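Local coordinates for protein arylamine n-acetyltransferase (Mycobacterium smegmatis, PDB 1W5R) that catalyses acetyl transfer to arylamines, probably from acetyl-CoA, as an arylamine N-acetyltransferase, at residues 70-73 and 74-77; 169-173 and 174-178; 195-198 and 199-203; 231-235 and 236-240. The protein carries 1 engineered substitution. All coordinates share one frame; numbering follows the deposited sequence.

Contact 1 (70-73 and 74-77). Engineered in segment 70-73: Gln73 (natural residue Cys).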
loop_
_atom_site.group_PDB
_atom_site.type_symbol
_atom_site.label_atom_id
_atom_site.label_comp_id
_atom_site.label_asym_id
_atom_site.label_seq_id
_atom_site.Cartn_x
_atom_site.Cartn_y
_atom_site.Cartn_z
ATOM N N GLY A 70 12.357 -20.190 -1.806
ATOM C CA GLY A 70 13.101 -19.326 -2.712
ATOM C C GLY A 70 14.575 -19.395 -2.363
ATOM O O GLY A 70 15.048 -20.319 -1.695
ATOM N N GLY A 71 15.316 -18.400 -2.805
ATOM C CA GLY A 71 16.724 -18.302 -2.446
ATOM C C GLY A 71 17.227 -16.920 -2.755
ATOM O O GLY A 71 16.436 -16.033 -3.125
ATOM N N TYR A 72 18.520 -16.710 -2.538
ATOM C CA TYR A 72 19.117 -15.419 -2.844
ATOM C C TYR A 72 19.959 -15.476 -4.129
ATOM O O TYR A 72 19.805 -16.433 -4.902
ATOM C CB TYR A 72 19.783 -14.779 -1.603
ATOM C CG TYR A 72 21.104 -15.352 -1.104
ATOM C CD1 TYR A 72 21.729 -14.756 -0.013
ATOM C CD2 TYR A 72 21.751 -16.416 -1.741
ATOM C CE1 TYR A 72 22.948 -15.211 0.475
ATOM C CE2 TYR A 72 22.999 -16.871 -1.272
ATOM C CZ TYR A 72 23.587 -16.247 -0.158
ATOM O OH TYR A 72 24.816 -16.631 0.331
ATOM N N GLN A 73 20.791 -14.476 -4.389
ATOM C CA GLN A 73 21.378 -14.301 -5.717
ATOM C C GLN A 73 22.091 -15.544 -6.258
ATOM O O GLN A 73 21.913 -15.921 -7.430
ATOM C CB GLN A 73 22.322 -13.084 -5.742
ATOM C CG GLN A 73 23.385 -13.000 -4.667
ATOM C CD GLN A 73 22.915 -12.307 -3.379
ATOM O OE1 GLN A 73 21.725 -12.274 -3.076
ATOM N NE2 GLN A 73 23.861 -11.750 -2.629
ATOM N N TYR A 74 22.907 -16.178 -5.419
ATOM C CA TYR A 74 23.672 -17.352 -5.876
ATOM C C TYR A 74 22.798 -18.563 -6.179
ATOM O O TYR A 74 23.116 -19.406 -7.049
ATOM C CB TYR A 74 24.707 -17.747 -4.843
ATOM C CG TYR A 74 25.778 -16.726 -4.591
ATOM C CD1 TYR A 74 25.712 -15.871 -3.488
ATOM C CD2 TYR A 74 26.868 -16.601 -5.459
ATOM C CE1 TYR A 74 26.711 -14.918 -3.248
ATOM C CE2 TYR A 74 27.876 -15.659 -5.229
ATOM C CZ TYR A 74 27.788 -14.815 -4.128
ATOM O OH TYR A 74 28.776 -13.897 -3.855
ATOM N N GLU A 75 21.697 -18.655 -5.448
ATOM C CA GLU A 75 20.776 -19.771 -5.616
ATOM C C GLU A 75 19.950 -19.587 -6.876
ATOM O O GLU A 75 19.781 -20.518 -7.669
ATOM C CB GLU A 75 19.891 -19.923 -4.372
ATOM C CG GLU A 75 20.694 -20.334 -3.150
ATOM C CD GLU A 75 19.930 -20.174 -1.859
ATOM O OE1 GLU A 75 19.700 -21.205 -1.180
ATOM O OE2 GLU A 75 19.589 -19.018 -1.504
ATOM N N HIS A 76 19.437 -18.372 -7.070
ATOM C CA HIS A 76 18.636 -18.058 -8.256
ATOM C C HIS A 76 19.385 -18.213 -9.550
ATOM O O HIS A 76 18.968 -18.958 -10.440
ATOM C CB HIS A 76 18.114 -16.633 -8.158
ATOM C CG HIS A 76 16.826 -16.536 -7.413
ATOM N ND1 HIS A 76 15.618 -16.900 -7.974
ATOM C CD2 HIS A 76 16.557 -16.168 -6.136
ATOM C CE1 HIS A 76 14.658 -16.734 -7.082
ATOM N NE2 HIS A 76 15.202 -16.299 -5.955
ATOM N N ASN A 77 20.487 -17.499 -9.663
ATOM C CA ASN A 77 21.243 -17.529 -10.907
ATOM C C ASN A 77 22.001 -18.821 -11.074
ATOM O O ASN A 77 22.233 -19.256 -12.207
ATOM C CB ASN A 77 22.114 -16.285 -11.033
ATOM C CG ASN A 77 21.271 -15.047 -11.333
ATOM O OD1 ASN A 77 20.280 -15.140 -12.057
ATOM N ND2 ASN A 77 21.639 -13.910 -10.755
#

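Contact 2 (169-173 and 174-178)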
loop_
_atom_site.group_PDB
_atom_site.type_symbol
_atom_site.label_atom_id
_atom_site.label_comp_id
_atom_site.label_asym_id
_atom_site.label_seq_id
_atom_site.Cartn_x
_atom_site.Cartn_y
_atom_site.Cartn_z
ATOM N N ALA A 169 22.774 -0.324 -14.367
ATOM C CA ALA A 169 21.905 0.651 -13.714
ATOM C C ALA A 169 20.462 0.456 -14.144
ATOM O O ALA A 169 20.185 -0.074 -15.227
ATOM C CB ALA A 169 22.349 2.078 -14.022
ATOM N N ALA A 170 19.550 0.888 -13.283
ATOM C CA ALA A 170 18.115 0.854 -13.561
ATOM C C ALA A 170 17.538 2.247 -13.404
ATOM O O ALA A 170 17.954 3.013 -12.521
ATOM C CB ALA A 170 17.406 -0.086 -12.616
ATOM N N GLN A 171 16.578 2.582 -14.263
ATOM C CA GLN A 171 15.876 3.844 -14.140
ATOM C C GLN A 171 14.732 3.612 -13.182
ATOM O O GLN A 171 13.677 3.078 -13.553
ATOM C CB GLN A 171 15.373 4.334 -15.501
ATOM C CG GLN A 171 14.861 5.764 -15.462
ATOM C CD GLN A 171 14.261 6.157 -16.782
ATOM O OE1 GLN A 171 14.971 6.308 -17.775
ATOM N NE2 GLN A 171 12.951 6.302 -16.805
ATOM N N VAL A 172 14.966 3.972 -11.925
ATOM C CA VAL A 172 13.997 3.709 -10.877
ATOM C C VAL A 172 13.230 4.993 -10.584
ATOM O O VAL A 172 13.785 5.971 -10.068
ATOM C CB VAL A 172 14.678 3.187 -9.591
ATOM C CG1 VAL A 172 13.636 2.908 -8.505
ATOM C CG2 VAL A 172 15.528 1.941 -9.877
ATOM N N ARG A 173 11.950 4.984 -10.942
ATOM C CA ARG A 173 11.059 6.130 -10.746
ATOM C C ARG A 173 11.666 7.445 -11.259
ATOM O O ARG A 173 11.698 8.466 -10.556
ATOM C CB ARG A 173 10.609 6.226 -9.281
ATOM C CG ARG A 173 10.274 4.871 -8.675
ATOM C CD ARG A 173 9.596 4.993 -7.344
ATOM N NE ARG A 173 8.152 4.929 -7.517
ATOM C CZ ARG A 173 7.338 5.978 -7.511
ATOM N NH1 ARG A 173 7.811 7.206 -7.313
ATOM N NH2 ARG A 173 6.036 5.783 -7.676
ATOM N N GLY A 174 12.164 7.396 -12.492
ATOM C CA GLY A 174 12.721 8.573 -13.164
ATOM C C GLY A 174 14.164 8.900 -12.850
ATOM O O GLY A 174 14.735 9.828 -13.441
ATOM N N GLU A 175 14.762 8.134 -11.935
ATOM C CA GLU A 175 16.135 8.367 -11.497
ATOM C C GLU A 175 16.988 7.141 -11.770
ATOM O O GLU A 175 16.666 6.037 -11.322
ATOM C CB GLU A 175 16.185 8.660 -9.983
ATOM C CG GLU A 175 16.443 10.115 -9.586
ATOM C CD GLU A 175 16.886 10.260 -8.127
ATOM O OE1 GLU A 175 17.948 9.706 -7.755
ATOM O OE2 GLU A 175 16.176 10.940 -7.357
ATOM N N TRP A 176 18.092 7.338 -12.475
ATOM C CA TRP A 176 19.032 6.253 -12.723
ATOM C C TRP A 176 19.811 5.909 -11.469
ATOM O O TRP A 176 20.323 6.801 -10.783
ATOM C CB TRP A 176 19.958 6.609 -13.876
ATOM C CG TRP A 176 19.254 6.501 -15.164
ATOM C CD1 TRP A 176 18.580 7.489 -15.829
ATOM C CD2 TRP A 176 19.107 5.318 -15.937
ATOM N NE1 TRP A 176 18.039 6.990 -16.990
ATOM C CE2 TRP A 176 18.348 5.653 -17.080
ATOM C CE3 TRP A 176 19.550 3.999 -15.776
ATOM C CZ2 TRP A 176 18.015 4.713 -18.058
ATOM C CZ3 TRP A 176 19.230 3.072 -16.734
ATOM C CH2 TRP A 176 18.474 3.435 -17.878
ATOM N N GLN A 177 19.869 4.614 -11.178
ATOM C CA GLN A 177 20.513 4.092 -9.979
ATOM C C GLN A 177 21.420 2.936 -10.353
ATOM O O GLN A 177 20.953 1.926 -10.879
ATOM C CB GLN A 177 19.465 3.607 -8.983
ATOM C CG GLN A 177 18.609 4.761 -8.464
ATOM C CD GLN A 177 17.791 4.416 -7.257
ATOM O OE1 GLN A 177 17.632 3.248 -6.902
ATOM N NE2 GLN A 177 17.255 5.447 -6.604
ATOM N N PRO A 178 22.730 3.100 -10.129
ATOM C CA PRO A 178 23.628 1.968 -10.277
ATOM C C PRO A 178 23.259 0.847 -9.302
ATOM O O PRO A 178 22.968 1.108 -8.118
ATOM C CB PRO A 178 24.995 2.573 -9.923
ATOM C CG PRO A 178 24.842 4.058 -10.226
ATOM C CD PRO A 178 23.458 4.337 -9.766
HETATM O O HOH W 1 11.724 4.665 -14.313
#

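Contact 3 (195-198 and 199-203)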
loop_
_atom_site.group_PDB
_atom_site.type_symbol
_atom_site.label_atom_id
_atom_site.label_comp_id
_atom_site.label_asym_id
_atom_site.label_seq_id
_atom_site.Cartn_x
_atom_site.Cartn_y
_atom_site.Cartn_z
ATOM N N GLY A 195 32.150 -16.801 -2.136
ATOM C CA GLY A 195 31.339 -15.590 -2.014
ATOM C C GLY A 195 30.057 -15.868 -1.249
ATOM O O GLY A 195 29.688 -15.115 -0.337
ATOM N N SER A 196 29.384 -16.960 -1.605
ATOM C CA SER A 196 28.126 -17.280 -0.943
ATOM C C SER A 196 28.329 -17.599 0.542
ATOM O O SER A 196 27.483 -17.271 1.385
ATOM C CB SER A 196 27.414 -18.441 -1.634
ATOM O OG SER A 196 26.105 -18.601 -1.089
ATOM N N TRP A 197 29.433 -18.269 0.864
ATOM C CA TRP A 197 29.763 -18.477 2.268
ATOM C C TRP A 197 29.834 -17.138 3.020
ATOM O O TRP A 197 29.247 -16.997 4.107
ATOM C CB TRP A 197 31.092 -19.246 2.401
ATOM C CG TRP A 197 31.447 -19.511 3.836
ATOM C CD1 TRP A 197 32.353 -18.829 4.608
ATOM C CD2 TRP A 197 30.849 -20.490 4.685
ATOM N NE1 TRP A 197 32.367 -19.350 5.892
ATOM C CE2 TRP A 197 31.450 -20.368 5.958
ATOM C CE3 TRP A 197 29.876 -21.476 4.487
ATOM C CZ2 TRP A 197 31.084 -21.186 7.039
ATOM C CZ3 TRP A 197 29.522 -22.292 5.561
ATOM C CH2 TRP A 197 30.121 -22.132 6.818
ATOM N N TYR A 198 30.550 -16.169 2.455
ATOM C CA TYR A 198 30.674 -14.837 3.048
ATOM C C TYR A 198 29.312 -14.167 3.250
ATOM O O TYR A 198 28.973 -13.702 4.346
ATOM C CB TYR A 198 31.561 -13.966 2.152
ATOM C CG TYR A 198 31.907 -12.600 2.711
ATOM C CD1 TYR A 198 32.886 -12.456 3.704
ATOM C CD2 TYR A 198 31.284 -11.443 2.225
ATOM C CE1 TYR A 198 33.228 -11.211 4.212
ATOM C CE2 TYR A 198 31.626 -10.187 2.725
ATOM C CZ TYR A 198 32.593 -10.082 3.722
ATOM O OH TYR A 198 32.926 -8.836 4.216
ATOM N N VAL A 199 28.521 -14.139 2.178
ATOM C CA VAL A 199 27.252 -13.399 2.211
ATOM C C VAL A 199 26.273 -14.048 3.203
ATOM O O VAL A 199 25.453 -13.353 3.832
ATOM C CB VAL A 199 26.618 -13.327 0.802
ATOM C CG1 VAL A 199 25.323 -12.525 0.848
ATOM C CG2 VAL A 199 27.561 -12.637 -0.170
ATOM N N SER A 200 26.354 -15.374 3.332
ATOM C CA SER A 200 25.398 -16.106 4.167
ATOM C C SER A 200 25.865 -16.306 5.610
ATOM O O SER A 200 25.069 -16.783 6.430
ATOM C CB SER A 200 24.987 -17.444 3.524
ATOM O OG SER A 200 26.078 -18.361 3.519
ATOM N N THR A 201 27.117 -15.950 5.925
ATOM C CA THR A 201 27.630 -16.170 7.301
ATOM C C THR A 201 28.314 -14.991 7.972
ATOM O O THR A 201 28.459 -14.999 9.194
ATOM C CB THR A 201 28.575 -17.385 7.418
ATOM O OG1 THR A 201 29.793 -17.126 6.710
ATOM C CG2 THR A 201 27.912 -18.614 6.863
ATOM N N HIS A 202 28.768 -13.994 7.217
ATOM C CA HIS A 202 29.447 -12.887 7.868
ATOM C C HIS A 202 28.428 -12.108 8.721
ATOM O O HIS A 202 27.360 -11.762 8.219
ATOM C CB HIS A 202 30.143 -11.976 6.862
ATOM C CG HIS A 202 31.015 -10.953 7.517
ATOM N ND1 HIS A 202 30.509 -9.817 8.109
ATOM C CD2 HIS A 202 32.354 -10.916 7.716
ATOM C CE1 HIS A 202 31.501 -9.115 8.631
ATOM N NE2 HIS A 202 32.630 -9.762 8.409
ATOM N N PRO A 203 28.748 -11.850 10.012
ATOM C CA PRO A 203 27.747 -11.264 10.927
ATOM C C PRO A 203 27.301 -9.848 10.578
ATOM O O PRO A 203 26.286 -9.385 11.122
ATOM C CB PRO A 203 28.439 -11.307 12.297
ATOM C CG PRO A 203 29.883 -11.383 12.008
ATOM C CD PRO A 203 30.026 -12.121 10.702
#

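Contact 4 (231-235 and 236-240)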
loop_
_atom_site.group_PDB
_atom_site.type_symbol
_atom_site.label_atom_id
_atom_site.label_comp_id
_atom_site.label_asym_id
_atom_site.label_seq_id
_atom_site.Cartn_x
_atom_site.Cartn_y
_atom_site.Cartn_z
ATOM N N VAL A 231 6.050 -1.884 -2.656
ATOM C CA VAL A 231 5.496 -2.294 -3.938
ATOM C C VAL A 231 5.704 -1.139 -4.919
ATOM O O VAL A 231 5.310 -0.007 -4.651
ATOM C CB VAL A 231 3.981 -2.631 -3.833
ATOM C CG1 VAL A 231 3.482 -3.184 -5.164
ATOM C CG2 VAL A 231 3.702 -3.616 -2.690
ATOM N N HIS A 232 6.343 -1.420 -6.046
ATOM C CA HIS A 232 6.472 -0.448 -7.120
ATOM C C HIS A 232 5.605 -0.893 -8.287
ATOM O O HIS A 232 5.791 -1.982 -8.837
ATOM C CB HIS A 232 7.939 -0.314 -7.564
ATOM C CG HIS A 232 8.780 0.508 -6.637
ATOM N ND1 HIS A 232 10.051 0.932 -6.962
ATOM C CD2 HIS A 232 8.535 0.977 -5.392
ATOM C CE1 HIS A 232 10.550 1.633 -5.960
ATOM N NE2 HIS A 232 9.651 1.671 -4.993
ATOM N N ARG A 233 4.630 -0.056 -8.633
ATOM C CA ARG A 233 3.722 -0.325 -9.736
ATOM C C ARG A 233 3.774 0.888 -10.649
ATOM O O ARG A 233 4.322 1.925 -10.283
ATOM C CB ARG A 233 2.284 -0.470 -9.242
ATOM C CG ARG A 233 2.028 -1.532 -8.218
ATOM C CD ARG A 233 0.598 -1.414 -7.700
ATOM N NE ARG A 233 0.239 -2.566 -6.879
ATOM C CZ ARG A 233 -0.177 -3.731 -7.367
ATOM N NH1 ARG A 233 -0.301 -3.908 -8.685
ATOM N NH2 ARG A 233 -0.471 -4.720 -6.537
ATOM N N SER A 234 3.190 0.766 -11.834
ATOM C CA SER A 234 3.143 1.907 -12.728
ATOM C C SER A 234 2.239 2.990 -12.105
ATOM O O SER A 234 1.073 2.743 -11.816
ATOM C CB SER A 234 2.667 1.480 -14.113
ATOM O OG SER A 234 2.901 2.523 -15.044
ATOM N N GLY A 235 2.817 4.157 -11.844
ATOM C CA GLY A 235 2.045 5.300 -11.342
ATOM C C GLY A 235 1.991 5.469 -9.830
ATOM O O GLY A 235 1.464 6.475 -9.346
ATOM N N ALA A 236 2.537 4.516 -9.075
ATOM C CA ALA A 236 2.423 4.548 -7.612
ATOM C C ALA A 236 3.433 3.659 -6.924
ATOM O O ALA A 236 3.852 2.622 -7.470
ATOM C CB ALA A 236 1.013 4.128 -7.178
ATOM N N THR A 237 3.814 4.065 -5.721
ATOM C CA THR A 237 4.566 3.210 -4.820
ATOM C C THR A 237 3.626 2.897 -3.662
ATOM O O THR A 237 2.736 3.699 -3.360
ATOM C CB THR A 237 5.820 3.937 -4.313
ATOM O OG1 THR A 237 6.674 4.234 -5.424
ATOM C CG2 THR A 237 6.595 3.104 -3.311
ATOM N N GLU A 238 3.796 1.725 -3.056
ATOM C CA GLU A 238 3.083 1.354 -1.835
ATOM C C GLU A 238 4.079 0.932 -0.777
ATOM O O GLU A 238 5.068 0.255 -1.078
ATOM C CB GLU A 238 2.118 0.198 -2.083
ATOM C CG GLU A 238 1.241 0.352 -3.307
ATOM C CD GLU A 238 0.335 -0.841 -3.545
ATOM O OE1 GLU A 238 0.272 -1.756 -2.685
ATOM O OE2 GLU A 238 -0.326 -0.858 -4.602
ATOM N N HIS A 239 3.824 1.343 0.457
ATOM C CA HIS A 239 4.598 0.894 1.592
ATOM C C HIS A 239 3.662 0.292 2.619
ATOM O O HIS A 239 2.853 1.002 3.216
ATOM C CB HIS A 239 5.443 2.033 2.168
ATOM C CG HIS A 239 6.498 2.527 1.222
ATOM N ND1 HIS A 239 7.466 1.702 0.692
ATOM C CD2 HIS A 239 6.727 3.757 0.700
ATOM C CE1 HIS A 239 8.246 2.398 -0.115
ATOM N NE2 HIS A 239 7.819 3.650 -0.127
ATOM N N ILE A 240 3.748 -1.021 2.786
ATOM C CA ILE A 240 2.934 -1.745 3.745
ATOM C C ILE A 240 3.797 -2.038 4.969
ATOM O O ILE A 240 4.852 -2.693 4.871
ATOM C CB ILE A 240 2.345 -3.037 3.112
ATOM C CG1 ILE A 240 1.459 -2.674 1.913
ATOM C CG2 ILE A 240 1.587 -3.861 4.145
ATOM C CD1 ILE A 240 1.256 -3.786 0.908
#

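Contact 1 (70-73 and 74-77)
Tyr72 and Glu75 meet where helix 73-87 begins, with Tyr72 at the N-cap. Hydrogen bonds set the first turn. Tyr72 N gives Glu75 OE2 a 2.7 Å bond, at 161° on the hydrogen, on the anti side of the carboxylate: the half of a capping box in which a first-turn side chain returns to the N-cap amide. Glutamate suits the place, its chain extended beyond CG and its other oxygen salt-bridged to Lys63. The helical bonds begin alongside: Tyr72 O takes His76 N at 2.9 Å, and Gln73 O takes Asn77 N at 3.1 Å.

Packing is tight around these bonds. Gly71 CA lies only 3.1 Å from Glu75 OE2, an approach that a residue without a side chain allows. His76 turns its ring edge to the carbonyls, CD2 standing 3.0 Å from Gly71 O, while ND1 bonds His35. Among the aromatics, Tyr72 CE2 reaches the edge of the Tyr74 ring in its plane, 3.6 Å from Tyr74 CD1, with the rings 58° apart.

Gln73 is engineered in place of the natural cysteine, probably the catalytic one. With CG between the backbone N and the carbonyl carbon (chi1 51°), its chain lies alongside Tyr74, and NE2 bonds Thr112 O. Asn77 bonds Asn114 O and Asp130, the latter probably the triad aspartate. The bonds thus fix the first turn in the buried interior, and with it the backbone carrying position 73.

Contact 2 (169-173 and 174-178)
Gln171 lies over the indole of Trp176, its neighbour in a non-hydrogen-bonded pair. CB sits 3.7 Å from the centroid of the six-membered ring, 15° off the normal, a CH-pi contact. With CG anti to the backbone N (chi1 -169°) and the chain extended beyond it, the side chain runs across the ring system: CG comes to 3.7 Å from Trp176 NE1, and OE1 stands 3.4 Å from Trp176 CZ2. The amide is turned steeply against the indole, at 79°, and NE2 reaches a water at 3.2 Å, which in turn donates to Gln171 O. Glutamine suits the place: its methylenes and OE1 lie along the indole, while NE2 reaches the water.

Beside it, Ala169 CB packs 3.8 Å from Trp176 CE3, small enough to leave room for the indole. On the other face of the sheet Val172 CG2 approaches Gln177 OE1, which bonds Trp100.

The backbone joins Ala170 with Gln177 and Val172 with Glu175, the shortest bond running from Val172 N to Glu175 O at 2.7 Å. Arg173 and Gly174 both have positive phi, which glycine accommodates readily; Arg173 NH2 forms a salt bridge with Asp243 of the second subunit. This is a two-residue beta hairpin closed by a type I' turn.

Contact 3 (195-198 and 199-203)
The indole of Trp197 carries Thr201 on one face, near the C-terminal end of helix 189-201. Thr201 CG2 stands 3.9 Å above the centroid of the six-membered ring, almost exactly on its normal, as a CH-pi contact, while OG1 lies over the same face nearer the rim. One turn's rise likewise sets His202 against Tyr198. His202 CB is over the face of the Tyr198 ring, 4.3 Å from the centroid, and His202 CD2 comes to 3.6 Å from Tyr198 CE1, the two rings inclined at 43°. The opposite face of the imidazole from Tyr198 OH is covered by Pro203 CD, and ND1 bonds Gly204 N.

Threonine suits its place because the methyl serves the indole while Thr201 OG1, set between the backbone N and the carbonyl carbon (chi1 68°), folds back to donate to Trp197 O at 2.7 Å, from above the carbonyl plane. His202 N still bonds Tyr198 O at 2.9 Å in the helical manner. Val199 packs inward, on Tyr74 and the engineered Gln73 of helix 73-87, and Ser196 OG bonds Val52 O.

A further carbonyl is doubly held: Ser196 O receives Ser200 N at 2.9 Å and Ser200 OG at 2.8 Å, the two donors arriving from opposite faces of its plane.

Contact 4 (231-235 and 236-240)
Glu238 N donates to Val231 O at 2.8 Å, in the carbonyl plane, and Thr237 CA adds a CA-H...O contact to the same oxygen. The reverse bond, from Val231 N to Glu238 O, is equally short, and nearer the turn Arg233 N bonds Ala236 O at 3.0 Å; the return bond from Ala236 N is weak.

On the face of Val231, Arg233 and Glu238, the guanidinium meets the carboxylate. Arg233 NE lies 2.9 Å from Glu238 OE2, a salt bridge whose hydrogen bond is weak, bent to 129°; OE2 sits at the guanidinium edge, with the two planes 28° apart. Arg233, extended from CG to NE, and Glu238, extended beyond CG, reach each other diagonally across the strands. The aliphatic base of Glu238 serves Val231, CB to CB at 3.8 Å. On the reverse face His232 CD2 rests 3.6 Å from Thr237 CG2.

A type II turn closes this two-residue hairpin, and Gly235 takes its third position with phi 93°, a conformation that suits glycine. Strand 228-233 has strand 220-225 beyond it, Arg233 and Val231 packing on Ala220 and Tyr222, while strand 236-242 pairs antiparallel with a strand of the second subunit, continuing the sheet across the interface.

In the fold
The four contacts form two touching pairs. Contacts 1 and 3 pack together, their centres about 13 Å apart: Tyr72 OH probably hydrogen-bonds Ser196 OG at 2.7 Å, and Tyr74 lies against the same helix, which thus covers the start of helix 73-87. Contacts 2 and 4, hairpins of different sheets, meet through Arg173, whose NE stands 2.7 Å from Thr237 OG1 and whose CD packs on His232. Both reach the second subunit. Contact 1 holds the engineered position 73, probably the active-site cysteine of the natural enzyme; the hairpins lie apart from contact 1, with nearest atoms about 14 Å (contact 2) and 17 Å (contact 4) away.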